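Local coordinates for protein PpBBE-like 1 D396N (Physcomitrella patens subsp. patens, PDB 6EO5) that probably oxidises cellobiose as a flavoprotein oxidase of the berberine bridge enzyme-like family, using bi-covalently bound FAD, at residues A[23-28]-A[48-54]; A[225-229]-A[282-286]. One frame throughout, in Å; residues are numbered along the deposited sequence.

Interaction 1 and interaction 2 lie on opposite sides of the chain's centre, in two different sheets. Their centres are 49 Å apart, and their nearest atoms are about 33 Å apart, so they do not touch. Along the chain, interaction 1 closes before interaction 2 opens. Interaction 1 pairs the edge strand of a small mixed sheet with its neighbour. Its second segment belongs to the FAD-binding region, and the side chain of Pro54 comes within about 9 Å of the bound FAD. Interaction 2 packs a helix on the antiparallel seven-stranded sheet, which is consistent with the substrate-binding domain of VAO-family flavoproteins.

Interaction 1. Residues A[23-28]-A[48-54]; sequences ARTAFP and PSAFVFP
Ala26 and Phe51 exchange two backbone hydrogen bonds, Ala26 N to Phe51 O at 3.0 Å and Phe51 N to Ala26 O at 3.1 Å. Further along, Phe53 N donates to Arg24 O at 2.9 Å. The guanidinium of Arg24 then lies over one face of the Phe53 ring. CZ of Arg24 is 3.7 Å from the centroid of the Phe53 ring, and the two planes are 22° apart, a stacked cation-pi contact. The Arg24 chain sets out extended, with CG anti to the backbone N (chi1 172°), and bends at chi3 (58°), which folds the flat group back over the ring. NH2 of Arg24 also has a long, weak ion pair with Glu100. Cutting Phe53 back to alanine would probably leave the Arg24 guanidinium without its stacking surface and freer to turn. The pairing is antiparallel and joins edge strand 24-26 to strand 50-53 in the mixed four-stranded sheet of the FAD-binding region. Backbone bonds from Ala50 and Val52 to Val96 continue that sheet to strand 95-98. On the face opposite Arg24 and Phe53, Val52 touches Ala63 of helix 57-70, and its CG2 meets Ala23 CB at 3.6 Å. Beyond the paired strands, Ala50 CB sits over one face of the Phe27 ring, 3.6 Å from its centroid, a CH-pi contact. Leu14 of helix 14-21 touches both Phe27 and Ala50.

Interaction 2. Residues A[225-229]-A[282-286]; sequences FKYRW and VKTFL
Helix 279-288 packs on strand 222-230 of the antiparallel seven-stranded sheet, bringing Val282, Phe285 and Leu286 against Phe225, Tyr227 and Trp229. The short helix and strand axes run in the same direction, 2° apart. No hydrogen bond crosses between the segments, and the contact is made by side chains. Tyr227 takes part most widely. Leu286 CD2 sits over the centre of one face of its ring, 3.7 Å from the centroid and 8° off the normal, a CH-pi contact. The two side chains cross at about a right angle, with the CD2 methyl of Leu286 against the Tyr227 ring. At the far end of the ring, Tyr227 OH is close to Val282 CG2. This buried hydroxyl is satisfied by a hydrogen bond with Glu297 of the neighbouring strand 294-300. The other methyl of Val282, CG1, lies over one face of the Phe225 ring, 4.3 Å from its centroid. Phe285 reaches two aromatic partners. With CG anti to the backbone N (chi1 169°), its ring extends to the strand. Phe285 CZ lies 3.9 Å from Trp229 CH2, while Phe285 CE2 is 4.1 Å from Tyr227 CD2. Trp229 comes from the opposite direction, and its NE1 is hydrogen-bonded to Pro291 O. Phe285 also touches Leu267 on strand 264-271 and Phe242 on helix 235-246. Two helices thus meet over this part of the sheet. Helices laid on one face of a large antiparallel sheet are characteristic of the substrate-binding domain in the VAO flavoprotein fold.

Interaction 1. Residues A[23-28]-A[48-54]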
# COMPACT_ATOMS: atom_id res chain seq x y z
N ALA A 23 -1.67 17.77 -23.21
CA ALA A 23 -1.99 17.62 -21.80
C ALA A 23 -1.53 18.84 -21.02
O ALA A 23 -0.63 19.57 -21.43
CB ALA A 23 -1.34 16.36 -21.24
N ARG A 24 -2.18 19.07 -19.87
CA ARG A 24 -1.73 20.12 -18.97
C ARG A 24 -0.33 19.80 -18.45
O ARG A 24 0.03 18.64 -18.24
CB ARG A 24 -2.71 20.25 -17.81
CG ARG A 24 -2.27 21.17 -16.70
CD ARG A 24 -3.41 21.43 -15.74
NE ARG A 24 -3.94 20.20 -15.14
CZ ARG A 24 -3.64 19.78 -13.91
NH1 ARG A 24 -2.80 20.50 -13.16
NH2 ARG A 24 -4.17 18.66 -13.43
N THR A 25 0.49 20.85 -18.26
CA THR A 25 1.84 20.68 -17.74
C THR A 25 2.13 21.74 -16.70
O THR A 25 1.41 22.72 -16.55
CB THR A 25 2.92 20.74 -18.84
OG1 THR A 25 2.93 22.05 -19.43
CG2 THR A 25 2.68 19.68 -19.91
N ALA A 26 3.22 21.52 -15.96
CA ALA A 26 3.76 22.51 -15.04
C ALA A 26 5.27 22.37 -15.05
O ALA A 26 5.79 21.26 -14.98
CB ALA A 26 3.22 22.34 -13.62
N PHE A 27 5.98 23.50 -15.16
CA PHE A 27 7.42 23.48 -15.35
C PHE A 27 8.11 24.28 -14.25
O PHE A 27 7.51 25.19 -13.66
CB PHE A 27 7.80 24.02 -16.73
CG PHE A 27 7.77 22.98 -17.82
CD1 PHE A 27 6.58 22.67 -18.46
CD2 PHE A 27 8.92 22.30 -18.18
CE1 PHE A 27 6.54 21.70 -19.46
CE2 PHE A 27 8.89 21.33 -19.18
CZ PHE A 27 7.70 21.03 -19.81
N PRO A 28 9.37 23.95 -13.94
CA PRO A 28 10.03 24.55 -12.77
C PRO A 28 9.98 26.07 -12.80
O PRO A 28 10.11 26.69 -13.86
CB PRO A 28 11.47 24.04 -12.87
CG PRO A 28 11.35 22.76 -13.62
CD PRO A 28 10.23 22.95 -14.60
N PRO A 48 11.33 17.50 -10.19
CA PRO A 48 11.24 16.89 -11.52
C PRO A 48 11.59 17.89 -12.61
O PRO A 48 11.67 19.10 -12.39
CB PRO A 48 9.77 16.45 -11.62
CG PRO A 48 9.21 16.52 -10.24
CD PRO A 48 10.01 17.59 -9.54
N SER A 49 11.80 17.36 -13.83
CA SER A 49 11.85 18.21 -15.02
C SER A 49 10.50 18.88 -15.25
O SER A 49 10.43 20.09 -15.51
CB SER A 49 12.22 17.41 -16.27
OG SER A 49 13.32 16.55 -16.06
N ALA A 50 9.43 18.10 -15.18
CA ALA A 50 8.10 18.63 -15.45
C ALA A 50 7.05 17.66 -14.92
O ALA A 50 7.32 16.47 -14.72
CB ALA A 50 7.89 18.88 -16.94
N PHE A 51 5.86 18.20 -14.71
CA PHE A 51 4.66 17.42 -14.46
C PHE A 51 3.78 17.50 -15.70
O PHE A 51 3.54 18.59 -16.22
CB PHE A 51 3.88 17.95 -13.25
CG PHE A 51 4.63 17.85 -11.95
CD1 PHE A 51 4.51 16.73 -11.15
CD2 PHE A 51 5.44 18.90 -11.52
CE1 PHE A 51 5.18 16.64 -9.96
CE2 PHE A 51 6.11 18.82 -10.31
CZ PHE A 51 5.99 17.69 -9.53
N VAL A 52 3.31 16.35 -16.17
CA VAL A 52 2.29 16.28 -17.20
C VAL A 52 1.10 15.54 -16.62
O VAL A 52 1.27 14.57 -15.87
CB VAL A 52 2.81 15.61 -18.50
CG1 VAL A 52 3.39 14.23 -18.22
CG2 VAL A 52 1.72 15.55 -19.55
N PHE A 53 -0.11 16.01 -16.95
CA PHE A 53 -1.36 15.51 -16.37
C PHE A 53 -2.22 14.93 -17.48
O PHE A 53 -3.15 15.59 -17.95
CB PHE A 53 -2.09 16.63 -15.63
CG PHE A 53 -1.32 17.19 -14.47
CD1 PHE A 53 -0.30 18.11 -14.67
CD2 PHE A 53 -1.62 16.81 -13.17
CE1 PHE A 53 0.41 18.64 -13.60
CE2 PHE A 53 -0.91 17.33 -12.09
CZ PHE A 53 0.10 18.24 -12.31
N PRO A 54 -1.93 13.71 -17.93
CA PRO A 54 -2.72 13.12 -19.01
C PRO A 54 -4.17 12.95 -18.60
O PRO A 54 -4.47 12.62 -17.44
CB PRO A 54 -2.06 11.76 -19.26
CG PRO A 54 -0.76 11.82 -18.60
CD PRO A 54 -0.86 12.80 -17.48

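Interaction 2. Residues A[225-229]-A[282-286]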
# COMPACT_ATOMS: atom_id res chain seq x y z
N PHE A 225 -14.29 -3.14 15.94
CA PHE A 225 -13.87 -3.20 17.33
C PHE A 225 -12.48 -2.60 17.49
O PHE A 225 -11.67 -2.64 16.56
CB PHE A 225 -13.88 -4.64 17.87
CG PHE A 225 -13.02 -5.60 17.10
CD1 PHE A 225 -13.52 -6.27 15.99
CD2 PHE A 225 -11.71 -5.88 17.52
CE1 PHE A 225 -12.74 -7.18 15.30
CE2 PHE A 225 -10.92 -6.79 16.82
CZ PHE A 225 -11.43 -7.44 15.71
N LYS A 226 -12.23 -2.04 18.67
CA LYS A 226 -10.92 -1.52 18.99
C LYS A 226 -10.75 -1.55 20.51
O LYS A 226 -11.60 -1.03 21.24
CB LYS A 226 -10.74 -0.10 18.44
CG LYS A 226 -9.37 0.52 18.70
CD LYS A 226 -9.10 1.65 17.72
CE LYS A 226 -7.84 2.43 18.07
NZ LYS A 226 -7.47 3.39 17.00
N TYR A 227 -9.69 -2.19 20.96
CA TYR A 227 -9.36 -2.29 22.38
C TYR A 227 -8.01 -1.60 22.58
O TYR A 227 -7.02 -1.99 21.95
CB TYR A 227 -9.31 -3.75 22.85
CG TYR A 227 -10.53 -4.54 22.42
CD1 TYR A 227 -11.78 -4.30 23.00
CD2 TYR A 227 -10.45 -5.50 21.43
CE1 TYR A 227 -12.90 -5.00 22.60
CE2 TYR A 227 -11.57 -6.21 21.03
CZ TYR A 227 -12.79 -5.96 21.62
OH TYR A 227 -13.91 -6.66 21.23
N ARG A 228 -7.99 -0.60 23.46
CA ARG A 228 -6.90 0.36 23.54
C ARG A 228 -6.38 0.45 24.97
O ARG A 228 -7.16 0.32 25.93
CB ARG A 228 -7.40 1.73 23.04
CG ARG A 228 -6.37 2.79 22.96
CD ARG A 228 -6.84 3.94 22.09
NE ARG A 228 -5.82 5.00 22.09
CZ ARG A 228 -5.79 6.02 21.23
NH1 ARG A 228 -6.72 6.12 20.27
NH2 ARG A 228 -4.82 6.92 21.32
N TRP A 229 -5.07 0.66 25.13
CA TRP A 229 -4.42 0.84 26.42
C TRP A 229 -3.40 1.97 26.33
O TRP A 229 -2.92 2.31 25.25
CB TRP A 229 -3.66 -0.39 26.91
CG TRP A 229 -4.44 -1.60 27.29
CD1 TRP A 229 -4.76 -2.01 28.56
CD2 TRP A 229 -4.93 -2.61 26.40
NE1 TRP A 229 -5.44 -3.19 28.51
CE2 TRP A 229 -5.56 -3.59 27.20
CE3 TRP A 229 -4.91 -2.78 25.02
CZ2 TRP A 229 -6.16 -4.72 26.66
CZ3 TRP A 229 -5.52 -3.89 24.48
CH2 TRP A 229 -6.14 -4.85 25.30
N VAL A 282 -13.26 -12.71 19.89
CA VAL A 282 -12.22 -11.90 20.49
C VAL A 282 -12.02 -12.25 21.95
O VAL A 282 -11.26 -11.59 22.66
CB VAL A 282 -12.50 -10.40 20.33
CG1 VAL A 282 -12.55 -10.02 18.85
CG2 VAL A 282 -13.79 -10.00 21.02
N LYS A 283 -12.68 -13.31 22.42
CA LYS A 283 -12.62 -13.66 23.84
C LYS A 283 -11.21 -14.04 24.28
O LYS A 283 -10.76 -13.63 25.36
CB LYS A 283 -13.61 -14.79 24.12
CG LYS A 283 -13.47 -15.50 25.44
CD LYS A 283 -14.35 -16.76 25.39
CE LYS A 283 -14.13 -17.48 24.04
NZ LYS A 283 -15.28 -18.34 23.64
N THR A 284 -10.50 -14.83 23.47
CA THR A 284 -9.19 -15.30 23.91
C THR A 284 -8.15 -14.18 23.92
O THR A 284 -7.22 -14.21 24.73
CB THR A 284 -8.72 -16.48 23.05
OG1 THR A 284 -8.49 -16.05 21.70
CG2 THR A 284 -9.76 -17.57 23.03
N PHE A 285 -8.29 -13.19 23.03
CA PHE A 285 -7.40 -12.03 23.10
C PHE A 285 -7.62 -11.24 24.38
O PHE A 285 -6.66 -10.94 25.11
CB PHE A 285 -7.59 -11.13 21.88
CG PHE A 285 -6.89 -9.79 22.01
CD1 PHE A 285 -5.50 -9.71 21.92
CD2 PHE A 285 -7.62 -8.64 22.28
CE1 PHE A 285 -4.84 -8.49 22.08
CE2 PHE A 285 -6.97 -7.42 22.43
CZ PHE A 285 -5.56 -7.35 22.32
N LEU A 286 -8.87 -10.88 24.67
CA LEU A 286 -9.17 -10.08 25.86
C LEU A 286 -8.81 -10.82 27.13
O LEU A 286 -8.40 -10.21 28.12
CB LEU A 286 -10.64 -9.67 25.87
CG LEU A 286 -11.09 -8.87 24.65
CD1 LEU A 286 -12.60 -8.97 24.47
CD2 LEU A 286 -10.65 -7.43 24.81